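VMB-1 (Vibrio alginolyticus, PDB 6JV4) probably catalyses the hydrolysis of beta-lactam antibiotics to substituted beta-amino acids, as a zinc-dependent class B metallo-beta-lactamase of subclass B1. Local coordinates at residues K10-K15 with K62-W67; D19-H24 with S39-I44; V43-E48 with E129-V134; E48-D53 with T74-V79. All blocks are in the same frame, centred on the assembly; numbering follows the deposited sequence.

Contact 1 of 4, residues K10-K15 with K62-W67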
# COMPACT_ATOMS: atom_id res chain seq x y z
N LYS A 10 -21.26 -0.47 -1.21
CA LYS A 10 -21.11 0.98 -0.98
C LYS A 10 -19.76 1.26 -0.35
O LYS A 10 -19.33 2.42 -0.39
CB LYS A 10 -22.17 1.53 -0.02
CG LYS A 10 -23.60 1.41 -0.54
CD LYS A 10 -23.76 2.01 -1.90
CE LYS A 10 -25.20 2.28 -2.25
NZ LYS A 10 -25.36 2.15 -3.71
N GLU A 11 -19.07 0.23 0.15
CA GLU A 11 -17.79 0.44 0.88
C GLU A 11 -16.61 -0.11 0.08
O GLU A 11 -15.49 0.30 0.40
CB GLU A 11 -17.79 -0.23 2.25
CG GLU A 11 -18.84 0.32 3.22
CD GLU A 11 -20.28 -0.08 2.92
OE1 GLU A 11 -20.50 -1.19 2.46
OE2 GLU A 11 -21.21 0.77 3.18
N LEU A 12 -16.81 -1.04 -0.84
CA LEU A 12 -15.67 -1.78 -1.45
C LEU A 12 -15.94 -2.04 -2.92
O LEU A 12 -17.04 -2.51 -3.26
CB LEU A 12 -15.49 -3.10 -0.71
CG LEU A 12 -14.39 -4.04 -1.24
CD1 LEU A 12 -13.05 -3.43 -1.00
CD2 LEU A 12 -14.46 -5.38 -0.55
N LYS A 13 -14.93 -1.85 -3.77
CA LYS A 13 -14.92 -2.35 -5.16
C LYS A 13 -13.65 -3.18 -5.37
O LYS A 13 -12.64 -2.99 -4.65
CB LYS A 13 -14.94 -1.20 -6.16
CG LYS A 13 -16.29 -0.54 -6.33
CD LYS A 13 -16.24 0.52 -7.41
CE LYS A 13 -17.56 1.22 -7.59
NZ LYS A 13 -17.51 2.03 -8.82
N LEU A 14 -13.69 -4.06 -6.35
CA LEU A 14 -12.54 -4.91 -6.73
C LEU A 14 -12.33 -4.80 -8.22
O LEU A 14 -13.33 -4.76 -8.97
CB LEU A 14 -12.80 -6.36 -6.33
CG LEU A 14 -12.59 -6.67 -4.86
CD1 LEU A 14 -13.36 -7.92 -4.48
CD2 LEU A 14 -11.11 -6.82 -4.55
N LYS A 15 -11.09 -4.65 -8.66
CA LYS A 15 -10.76 -4.67 -10.11
C LYS A 15 -9.73 -5.76 -10.28
O LYS A 15 -8.77 -5.81 -9.52
CB LYS A 15 -10.24 -3.32 -10.63
CG LYS A 15 -11.32 -2.23 -10.66
CD LYS A 15 -10.81 -0.81 -10.66
CE LYS A 15 -10.89 -0.02 -11.95
NZ LYS A 15 -10.74 1.43 -11.63
N LYS A 62 -14.18 -6.47 6.10
CA LYS A 62 -15.02 -7.67 6.34
C LYS A 62 -15.59 -8.17 5.02
O LYS A 62 -15.57 -9.40 4.77
CB LYS A 62 -16.14 -7.33 7.33
CG LYS A 62 -15.66 -7.17 8.75
CD LYS A 62 -16.78 -6.87 9.73
CE LYS A 62 -16.24 -6.78 11.13
NZ LYS A 62 -17.33 -6.69 12.13
N GLN A 63 -16.04 -7.27 4.14
CA GLN A 63 -16.59 -7.65 2.82
C GLN A 63 -15.49 -8.29 1.97
O GLN A 63 -15.77 -9.30 1.25
CB GLN A 63 -17.19 -6.45 2.11
CG GLN A 63 -18.46 -5.93 2.80
CD GLN A 63 -18.73 -4.50 2.41
OE1 GLN A 63 -18.08 -3.94 1.53
NE2 GLN A 63 -19.73 -3.87 3.03
N LEU A 64 -14.27 -7.76 2.07
CA LEU A 64 -13.14 -8.32 1.27
C LEU A 64 -12.85 -9.75 1.76
O LEU A 64 -12.63 -10.63 0.90
CB LEU A 64 -11.91 -7.43 1.42
CG LEU A 64 -10.71 -7.87 0.57
CD1 LEU A 64 -11.09 -8.00 -0.90
CD2 LEU A 64 -9.54 -6.92 0.76
N ILE A 65 -12.81 -9.96 3.07
CA ILE A 65 -12.57 -11.33 3.64
C ILE A 65 -13.68 -12.27 3.16
O ILE A 65 -13.36 -13.41 2.70
CB ILE A 65 -12.47 -11.25 5.16
CG1 ILE A 65 -11.15 -10.59 5.57
CG2 ILE A 65 -12.63 -12.62 5.83
CD1 ILE A 65 -11.15 -10.13 6.98
N GLU A 66 -14.92 -11.82 3.15
CA GLU A 66 -16.07 -12.67 2.67
C GLU A 66 -15.83 -13.03 1.21
O GLU A 66 -16.03 -14.21 0.82
CB GLU A 66 -17.42 -11.96 2.84
CG GLU A 66 -17.88 -11.87 4.28
CD GLU A 66 -18.89 -10.77 4.61
OE1 GLU A 66 -19.02 -10.44 5.83
OE2 GLU A 66 -19.54 -10.23 3.66
N TRP A 67 -15.45 -12.07 0.37
CA TRP A 67 -15.24 -12.31 -1.08
C TRP A 67 -14.11 -13.30 -1.29
O TRP A 67 -14.30 -14.22 -2.12
CB TRP A 67 -14.94 -11.01 -1.81
CG TRP A 67 -14.63 -11.17 -3.26
CD1 TRP A 67 -15.52 -11.19 -4.29
CD2 TRP A 67 -13.32 -11.22 -3.86
NE1 TRP A 67 -14.85 -11.26 -5.49
CE2 TRP A 67 -13.51 -11.31 -5.25
CE3 TRP A 67 -12.03 -11.26 -3.34
CZ2 TRP A 67 -12.44 -11.38 -6.14
CZ3 TRP A 67 -10.97 -11.36 -4.22
CH2 TRP A 67 -11.18 -11.43 -5.60
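Gln63 NE2 is gripped across this contact by one bond, to Glu11 OE1 at 2.8 Å, and that bond is almost straight (175° at the hydrogen). The acceptor lies in the plane of the Gln63 amide, whereas the donor meets the Glu11 carboxylate from above its plane. The two flat groups are turned 62° apart, and the side chains cross at about a right angle, with the Glu11 chain bent at chi2 and the Gln63 chain extended beyond CG. The other end of the amide is also bound: Gln63 OE1 is hydrogen-bonded to Thr9 OG1, which also accepts the backbone N-H groups of Glu11 and Leu12. With both ends held, the amide has its flip fixed.

Below this polar corner the contact becomes apolar. Strand 13-16 is an outermost strand of the seven-stranded sheet, and helix 58-70 packs against that sheet in the alpha-beta-beta-alpha sandwich of the metallo-beta-lactamase fold. Leu12, just before the strand, has CG anti to its backbone N, and its CD2 touches Leu64 CB at 3.8 Å. Leu14 CD2 reaches Leu64 CD1, also at 3.8 Å. The other branch of Leu14 does different work: CD1 meets Trp67 tip to tip and makes a CH-pi contact, 3.5 Å from the centroid of the five-membered ring and 15° off its normal. The methyl therefore sits over the face of the indole, nearest to Trp67 CD2 at 3.4 Å. Tyr22 of the neighbouring strand meets the same indole edge-to-face.

Contact 2 of 4, residues D19-H24 with S39-I44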
# COMPACT_ATOMS: atom_id res chain seq x y z
N ASP A 19 -4.79 -12.69 -13.26
CA ASP A 19 -5.44 -13.86 -12.65
C ASP A 19 -5.15 -13.95 -11.16
O ASP A 19 -5.99 -14.47 -10.43
CB ASP A 19 -4.96 -15.16 -13.31
CG ASP A 19 -5.61 -15.38 -14.65
OD1 ASP A 19 -6.71 -14.81 -14.88
OD2 ASP A 19 -4.99 -16.05 -15.48
N ASN A 20 -3.98 -13.49 -10.73
CA ASN A 20 -3.55 -13.68 -9.33
C ASN A 20 -3.61 -12.34 -8.55
O ASN A 20 -3.19 -12.36 -7.40
CB ASN A 20 -2.16 -14.30 -9.28
CG ASN A 20 -2.18 -15.69 -9.89
OD1 ASN A 20 -3.00 -16.50 -9.50
ND2 ASN A 20 -1.30 -15.94 -10.85
N VAL A 21 -3.96 -11.22 -9.18
CA VAL A 21 -3.81 -9.89 -8.52
C VAL A 21 -5.12 -9.12 -8.71
O VAL A 21 -5.46 -8.79 -9.87
CB VAL A 21 -2.60 -9.11 -9.06
CG1 VAL A 21 -2.39 -7.80 -8.31
CG2 VAL A 21 -1.30 -9.93 -8.94
N TYR A 22 -5.74 -8.72 -7.60
CA TYR A 22 -6.92 -7.84 -7.62
C TYR A 22 -6.57 -6.55 -6.89
O TYR A 22 -5.75 -6.58 -5.96
CB TYR A 22 -8.10 -8.53 -6.95
CG TYR A 22 -8.67 -9.63 -7.81
CD1 TYR A 22 -9.83 -9.44 -8.55
CD2 TYR A 22 -8.03 -10.86 -7.86
CE1 TYR A 22 -10.36 -10.47 -9.33
CE2 TYR A 22 -8.55 -11.90 -8.62
CZ TYR A 22 -9.70 -11.69 -9.36
OH TYR A 22 -10.19 -12.74 -10.11
N GLN A 23 -7.13 -5.48 -7.39
CA GLN A 23 -7.07 -4.17 -6.75
C GLN A 23 -8.31 -4.03 -5.87
O GLN A 23 -9.43 -4.01 -6.42
CB GLN A 23 -6.99 -3.11 -7.83
CG GLN A 23 -6.91 -1.67 -7.33
CD GLN A 23 -6.96 -0.72 -8.50
OE1 GLN A 23 -7.16 -1.12 -9.65
NE2 GLN A 23 -6.78 0.57 -8.28
N HIS A 24 -8.16 -3.80 -4.58
CA HIS A 24 -9.30 -3.43 -3.71
C HIS A 24 -9.37 -1.91 -3.55
O HIS A 24 -8.33 -1.27 -3.50
CB HIS A 24 -9.29 -4.11 -2.35
CG HIS A 24 -8.18 -3.81 -1.40
ND1 HIS A 24 -8.14 -2.63 -0.62
CD2 HIS A 24 -7.18 -4.61 -0.96
CE1 HIS A 24 -7.08 -2.72 0.19
NE2 HIS A 24 -6.52 -3.94 0.03
N SER A 39 -6.38 2.56 -2.90
CA SER A 39 -6.16 1.21 -3.45
C SER A 39 -5.25 0.38 -2.54
O SER A 39 -4.28 0.89 -2.03
CB SER A 39 -5.50 1.27 -4.80
OG SER A 39 -6.32 1.92 -5.75
N GLY A 40 -5.57 -0.90 -2.44
CA GLY A 40 -4.59 -1.92 -2.02
C GLY A 40 -4.72 -3.09 -2.98
O GLY A 40 -5.48 -2.97 -3.99
N LEU A 41 -4.10 -4.21 -2.64
CA LEU A 41 -4.13 -5.40 -3.51
C LEU A 41 -4.58 -6.62 -2.72
O LEU A 41 -4.38 -6.71 -1.51
CB LEU A 41 -2.79 -5.65 -4.19
CG LEU A 41 -2.22 -4.50 -5.04
CD1 LEU A 41 -0.89 -4.93 -5.61
CD2 LEU A 41 -3.15 -4.12 -6.18
N VAL A 42 -5.06 -7.59 -3.48
CA VAL A 42 -5.18 -8.99 -3.02
C VAL A 42 -4.34 -9.83 -3.96
O VAL A 42 -4.52 -9.69 -5.19
CB VAL A 42 -6.63 -9.49 -2.99
CG1 VAL A 42 -6.66 -10.95 -2.65
CG2 VAL A 42 -7.50 -8.70 -2.04
N VAL A 43 -3.39 -10.55 -3.40
CA VAL A 43 -2.48 -11.42 -4.18
C VAL A 43 -2.84 -12.86 -3.86
O VAL A 43 -2.86 -13.25 -2.66
CB VAL A 43 -1.01 -11.08 -3.95
CG1 VAL A 43 -0.08 -11.98 -4.77
CG2 VAL A 43 -0.74 -9.63 -4.26
N ILE A 44 -3.05 -13.63 -4.92
CA ILE A 44 -3.48 -15.06 -4.81
C ILE A 44 -2.28 -15.92 -5.19
O ILE A 44 -1.69 -15.67 -6.27
CB ILE A 44 -4.69 -15.34 -5.70
CG1 ILE A 44 -5.89 -14.47 -5.32
CG2 ILE A 44 -5.06 -16.83 -5.69
CD1 ILE A 44 -6.93 -14.42 -6.38
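His24 takes the crowded first torsion, with CG between the backbone N and the carbonyl carbon (chi1 65°), and this folds its imidazole across onto the neighbouring strand. Gly40 CA then lies over one face of the ring, offset toward its rim, in a CH-pi contact 3.6 Å from the ring centroid. The ring fits so closely because Gly40 has no side chain. The rotation of the imidazole is further held by a bond from His24 NE2 to Asp53 O. In Gln23, CG is anti to the backbone N (chi1 -179°) and the chain runs out extended, so that NE2 donates to Ser39 OG at 2.9 Å.

Tyr22-Val42 and His24-Gly40 are the hydrogen-bonded antiparallel pairs, and Ile44 N adds a bond to Asn20 O. His24 N to Gly40 O is the most bent of the set (144°). Tyr22, His24 and Val42 face helix 58-70, while Val21, Leu41 and Val43 meet Leu153 of the second sheet. This is the antiparallel hairpin of strands 21-30 and 36-45, in a metallo-beta-lactamase sandwich whose Ser39 side chain lies about 7 Å from that of the zinc ligand His205.

Contact 3 of 4, residues V43-E48 with E129-V134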
# COMPACT_ATOMS: atom_id res chain seq x y z
N VAL A 43 -3.39 -10.55 -3.40
CA VAL A 43 -2.48 -11.42 -4.18
C VAL A 43 -2.84 -12.86 -3.86
O VAL A 43 -2.86 -13.25 -2.66
CB VAL A 43 -1.01 -11.08 -3.95
CG1 VAL A 43 -0.08 -11.98 -4.77
CG2 VAL A 43 -0.74 -9.63 -4.26
N ILE A 44 -3.05 -13.63 -4.92
CA ILE A 44 -3.48 -15.06 -4.81
C ILE A 44 -2.28 -15.92 -5.19
O ILE A 44 -1.69 -15.67 -6.27
CB ILE A 44 -4.69 -15.34 -5.70
CG1 ILE A 44 -5.89 -14.47 -5.32
CG2 ILE A 44 -5.06 -16.83 -5.69
CD1 ILE A 44 -6.93 -14.42 -6.38
N ASN A 45 -1.97 -16.88 -4.32
CA ASN A 45 -0.87 -17.86 -4.45
C ASN A 45 -1.46 -19.25 -4.15
O ASN A 45 -1.60 -19.61 -2.98
CB ASN A 45 0.30 -17.50 -3.54
CG ASN A 45 1.50 -18.39 -3.71
OD1 ASN A 45 1.81 -18.73 -4.83
ND2 ASN A 45 2.20 -18.74 -2.64
N GLY A 46 -1.83 -19.97 -5.22
CA GLY A 46 -2.54 -21.26 -5.15
C GLY A 46 -3.88 -21.04 -4.50
O GLY A 46 -4.70 -20.32 -5.11
N THR A 47 -4.11 -21.61 -3.32
CA THR A 47 -5.39 -21.44 -2.59
C THR A 47 -5.24 -20.42 -1.47
O THR A 47 -6.19 -20.31 -0.69
CB THR A 47 -5.94 -22.76 -2.03
OG1 THR A 47 -4.96 -23.29 -1.16
CG2 THR A 47 -6.29 -23.72 -3.15
N GLU A 48 -4.09 -19.75 -1.37
CA GLU A 48 -3.87 -18.77 -0.29
C GLU A 48 -3.99 -17.36 -0.89
O GLU A 48 -3.57 -17.13 -2.02
CB GLU A 48 -2.52 -18.99 0.38
CG GLU A 48 -2.39 -20.40 0.95
CD GLU A 48 -1.04 -20.65 1.59
OE1 GLU A 48 -0.03 -20.05 1.14
OE2 GLU A 48 -1.00 -21.47 2.53
N GLU A 129 10.85 -11.03 1.68
CA GLU A 129 9.97 -11.87 0.85
C GLU A 129 8.66 -12.07 1.58
O GLU A 129 8.57 -12.90 2.51
CB GLU A 129 10.66 -13.20 0.50
CG GLU A 129 11.67 -13.07 -0.60
CD GLU A 129 11.06 -12.74 -1.96
OE1 GLU A 129 10.52 -13.67 -2.68
OE2 GLU A 129 11.13 -11.56 -2.31
N PHE A 130 7.66 -11.26 1.25
CA PHE A 130 6.33 -11.36 1.90
C PHE A 130 5.60 -12.63 1.43
O PHE A 130 4.92 -13.31 2.23
CB PHE A 130 5.57 -10.07 1.63
CG PHE A 130 4.12 -10.15 2.00
CD1 PHE A 130 3.75 -10.42 3.31
CD2 PHE A 130 3.13 -9.81 1.09
CE1 PHE A 130 2.41 -10.49 3.66
CE2 PHE A 130 1.80 -9.85 1.44
CZ PHE A 130 1.43 -10.18 2.73
N ILE A 131 5.67 -12.94 0.15
CA ILE A 131 5.16 -14.21 -0.43
C ILE A 131 6.31 -14.76 -1.27
O ILE A 131 6.71 -14.13 -2.25
CB ILE A 131 3.88 -14.03 -1.27
CG1 ILE A 131 2.83 -13.14 -0.59
CG2 ILE A 131 3.31 -15.40 -1.65
CD1 ILE A 131 1.69 -12.68 -1.49
N ASP A 132 6.81 -15.93 -0.90
CA ASP A 132 8.02 -16.52 -1.55
C ASP A 132 7.82 -16.59 -3.07
O ASP A 132 6.91 -17.28 -3.52
CB ASP A 132 8.35 -17.88 -0.94
CG ASP A 132 8.93 -17.77 0.46
OD1 ASP A 132 9.47 -16.68 0.82
OD2 ASP A 132 8.87 -18.78 1.20
N GLY A 133 8.66 -15.87 -3.82
CA GLY A 133 8.69 -15.85 -5.30
C GLY A 133 7.59 -14.99 -5.91
O GLY A 133 7.44 -15.02 -7.16
N VAL A 134 6.77 -14.33 -5.09
CA VAL A 134 5.51 -13.70 -5.58
C VAL A 134 5.47 -12.22 -5.18
O VAL A 134 4.92 -11.44 -5.94
CB VAL A 134 4.28 -14.44 -5.03
CG1 VAL A 134 2.96 -13.81 -5.43
CG2 VAL A 134 4.34 -15.88 -5.53
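Two tight turns face each other here: a type II' turn from Asn45 to Glu48 with Gly46 at positive phi (62°), closed by Glu48 N to Asn45 O at 3.0 Å, and a turn closed by Val134 N to Ile131 O at 2.8 Å, with Gly133 also at positive phi. The backbones stay well apart, their closest CA atoms being those of Asn45 and Val134 at 7.7 Å, so side chains alone bridge the gap.

Val43 is the main apolar element on its side. Its CG1, anti to the backbone N, touches two partners: Val134 CG1 at 3.6 Å, as the two valines slide past each other in opposite directions, and Ile131 CD1 at 3.8 Å, where the side chains cross obliquely. The sandwich of the metallo-beta-lactamase fold explains the meeting. The first turn is the hairpin connection between strands 36-45 and 48-52 of the seven-stranded sheet, and the second joins strands 127-129 and 135-138 of the five-stranded one. At its start the chain turns a corner at Phe130, where Phe130 and Ile131 both face Ala135 in a classic beta bulge.

Beside the valine and isoleucine contacts an amide takes part. Asn45 has CG anti to the backbone N, which sends its carboxamide across: ND2 lies 3.7 Å from Ile131 CG2, and OD1 is 3.9 Å from Val134 CG2. These are van der Waals contacts. Within the second turn, Gly133 N donates to Glu129 OE1 at 3.1 Å, nearly along the C-O axis, while Glu129 OE2 bonds to Ser136 OG.

Contact 4 of 4, residues E48-D53 with T74-V79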
# COMPACT_ATOMS: atom_id res chain seq x y z
N GLU A 48 -4.09 -19.75 -1.37
CA GLU A 48 -3.87 -18.77 -0.29
C GLU A 48 -3.99 -17.36 -0.89
O GLU A 48 -3.57 -17.13 -2.02
CB GLU A 48 -2.52 -18.99 0.38
CG GLU A 48 -2.39 -20.40 0.95
CD GLU A 48 -1.04 -20.65 1.59
OE1 GLU A 48 -0.03 -20.05 1.14
OE2 GLU A 48 -1.00 -21.47 2.53
N ALA A 49 -4.60 -16.47 -0.14
CA ALA A 49 -4.70 -15.05 -0.54
C ALA A 49 -4.00 -14.20 0.51
O ALA A 49 -3.94 -14.57 1.70
CB ALA A 49 -6.14 -14.62 -0.65
N HIS A 50 -3.58 -13.03 0.05
CA HIS A 50 -2.80 -12.10 0.88
C HIS A 50 -3.26 -10.69 0.58
O HIS A 50 -3.52 -10.39 -0.59
CB HIS A 50 -1.33 -12.28 0.58
CG HIS A 50 -0.84 -13.67 0.75
ND1 HIS A 50 -0.26 -14.08 1.92
CD2 HIS A 50 -0.80 -14.72 -0.10
CE1 HIS A 50 0.14 -15.35 1.78
NE2 HIS A 50 -0.17 -15.75 0.56
N MET A 51 -3.39 -9.86 1.60
CA MET A 51 -3.73 -8.43 1.40
C MET A 51 -2.47 -7.58 1.42
O MET A 51 -1.59 -7.80 2.29
CB MET A 51 -4.67 -7.91 2.50
CG MET A 51 -5.98 -8.52 2.47
SD MET A 51 -6.99 -7.66 3.75
CE MET A 51 -8.23 -8.92 3.94
N ILE A 52 -2.44 -6.57 0.56
CA ILE A 52 -1.48 -5.46 0.61
C ILE A 52 -2.32 -4.22 0.92
O ILE A 52 -3.09 -3.83 0.05
CB ILE A 52 -0.68 -5.35 -0.70
CG1 ILE A 52 0.13 -6.64 -0.96
CG2 ILE A 52 0.20 -4.12 -0.65
CD1 ILE A 52 0.80 -6.63 -2.30
N ASP A 53 -2.22 -3.75 2.16
CA ASP A 53 -3.08 -2.72 2.78
C ASP A 53 -4.47 -3.33 3.05
O ASP A 53 -4.93 -4.22 2.32
CB ASP A 53 -3.11 -1.41 2.01
CG ASP A 53 -1.82 -0.59 2.06
OD1 ASP A 53 -0.82 -1.03 2.74
OD2 ASP A 53 -1.88 0.57 1.55
N THR A 74 -8.11 -19.19 1.30
CA THR A 74 -7.76 -18.91 2.71
C THR A 74 -6.99 -17.57 2.76
O THR A 74 -5.94 -17.46 2.10
CB THR A 74 -6.88 -20.00 3.31
OG1 THR A 74 -7.68 -21.17 3.22
CG2 THR A 74 -6.53 -19.79 4.77
N ILE A 75 -7.46 -16.64 3.57
CA ILE A 75 -6.72 -15.37 3.79
C ILE A 75 -5.60 -15.67 4.80
O ILE A 75 -5.89 -15.85 5.99
CB ILE A 75 -7.70 -14.24 4.16
CG1 ILE A 75 -6.92 -12.99 4.60
CG2 ILE A 75 -8.72 -14.67 5.21
CD1 ILE A 75 -6.15 -12.34 3.50
N LYS A 76 -4.37 -15.71 4.32
CA LYS A 76 -3.16 -16.17 5.05
C LYS A 76 -2.48 -15.01 5.77
O LYS A 76 -2.01 -15.18 6.92
CB LYS A 76 -2.12 -16.81 4.12
CG LYS A 76 -2.33 -18.30 3.92
CD LYS A 76 -2.16 -19.10 5.20
CE LYS A 76 -2.47 -20.56 5.03
NZ LYS A 76 -2.25 -21.31 6.29
N SER A 77 -2.33 -13.87 5.11
CA SER A 77 -1.57 -12.79 5.76
C SER A 77 -1.88 -11.48 5.06
O SER A 77 -2.44 -11.50 3.99
CB SER A 77 -0.10 -13.07 5.76
OG SER A 77 0.45 -12.96 4.44
N ALA A 78 -1.52 -10.38 5.72
CA ALA A 78 -1.60 -9.04 5.14
C ALA A 78 -0.30 -8.33 5.46
O ALA A 78 0.28 -8.54 6.57
CB ALA A 78 -2.77 -8.29 5.70
N VAL A 79 0.12 -7.43 4.57
CA VAL A 79 1.22 -6.49 4.85
C VAL A 79 0.65 -5.08 4.75
O VAL A 79 -0.22 -4.82 3.88
CB VAL A 79 2.42 -6.67 3.90
CG1 VAL A 79 2.06 -6.43 2.44
CG2 VAL A 79 3.60 -5.79 4.31
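His50 and Ser77 share one face of two parallel strands, and the ring is turned so that ND1 meets Ser77 OG at its edge, in plane, at 2.8 Å. Ser77 OG takes the crowded position between the backbone N and the carbonyl carbon (chi1 71°). The His50 side chain lies beside that of Lys76, pointing the same way, with CE1 3.6 Å from Lys76 CB. Lys76 is bent at chi2 and crosses Glu48 obliquely; their ion pair is long, OE2 to NZ 4.0 Å, with Glu48 OE2 closer to Lys76 CE.

On the opposite face Met51 CB meets Ala78 CB at 3.7 Å, and Met51 CG touches Ile75 CD1. Met51 and Ile75 also touch helix 58-70, the crossover of this beta-alpha-beta unit. Ile52 and Val79 lie side by side; Ile52 packs on Phe160 of the second sheet and Val79 on Phe130. Pairing shifts from Ala49 with Ile75 to Met51 with Ala78, so strand 74-79 carries one extra residue, a bulge around Lys76.

The backbone bonds end with Asp53 N to Val79 O, nearly straight (176°). Asp53 OD1 bonds to Thr81 OG1, and the Asp53 side chain lies about 7 Å from a zinc ion. Chemically, the buried bond between His50 ND1 and Ser77 OG would probably steady the imidazole and influence its protonation, the Glu48-Lys76 pair can add only weakly, and the bulge leaves Ser77 N buried without a partner.

In the fold
All four contacts involve the seven-stranded sheet. Contact 1 closes a loop around contact 2, with centres 11 Å apart, and reaches contact 4 where Leu64 and Ile65 pack on Met51. Contact 4 follows contact 2 in the chain, centre to centre 10 Å away; a probable bond from Val43 N to His50 O ties their neighbouring strands 36-45 and 48-52. Contact 3 shares strand 36-45 with contact 2 and Glu48 with contact 4, which is nested inside its loop, centres 9 Å apart. Contacts 1 and 3 have centres about 20 Å apart and nearest atoms about 5 Å apart. Contact 1 joins the sheet to helix 58-70, contacts 2 and 4 build it, and contact 3 joins it to the second sheet.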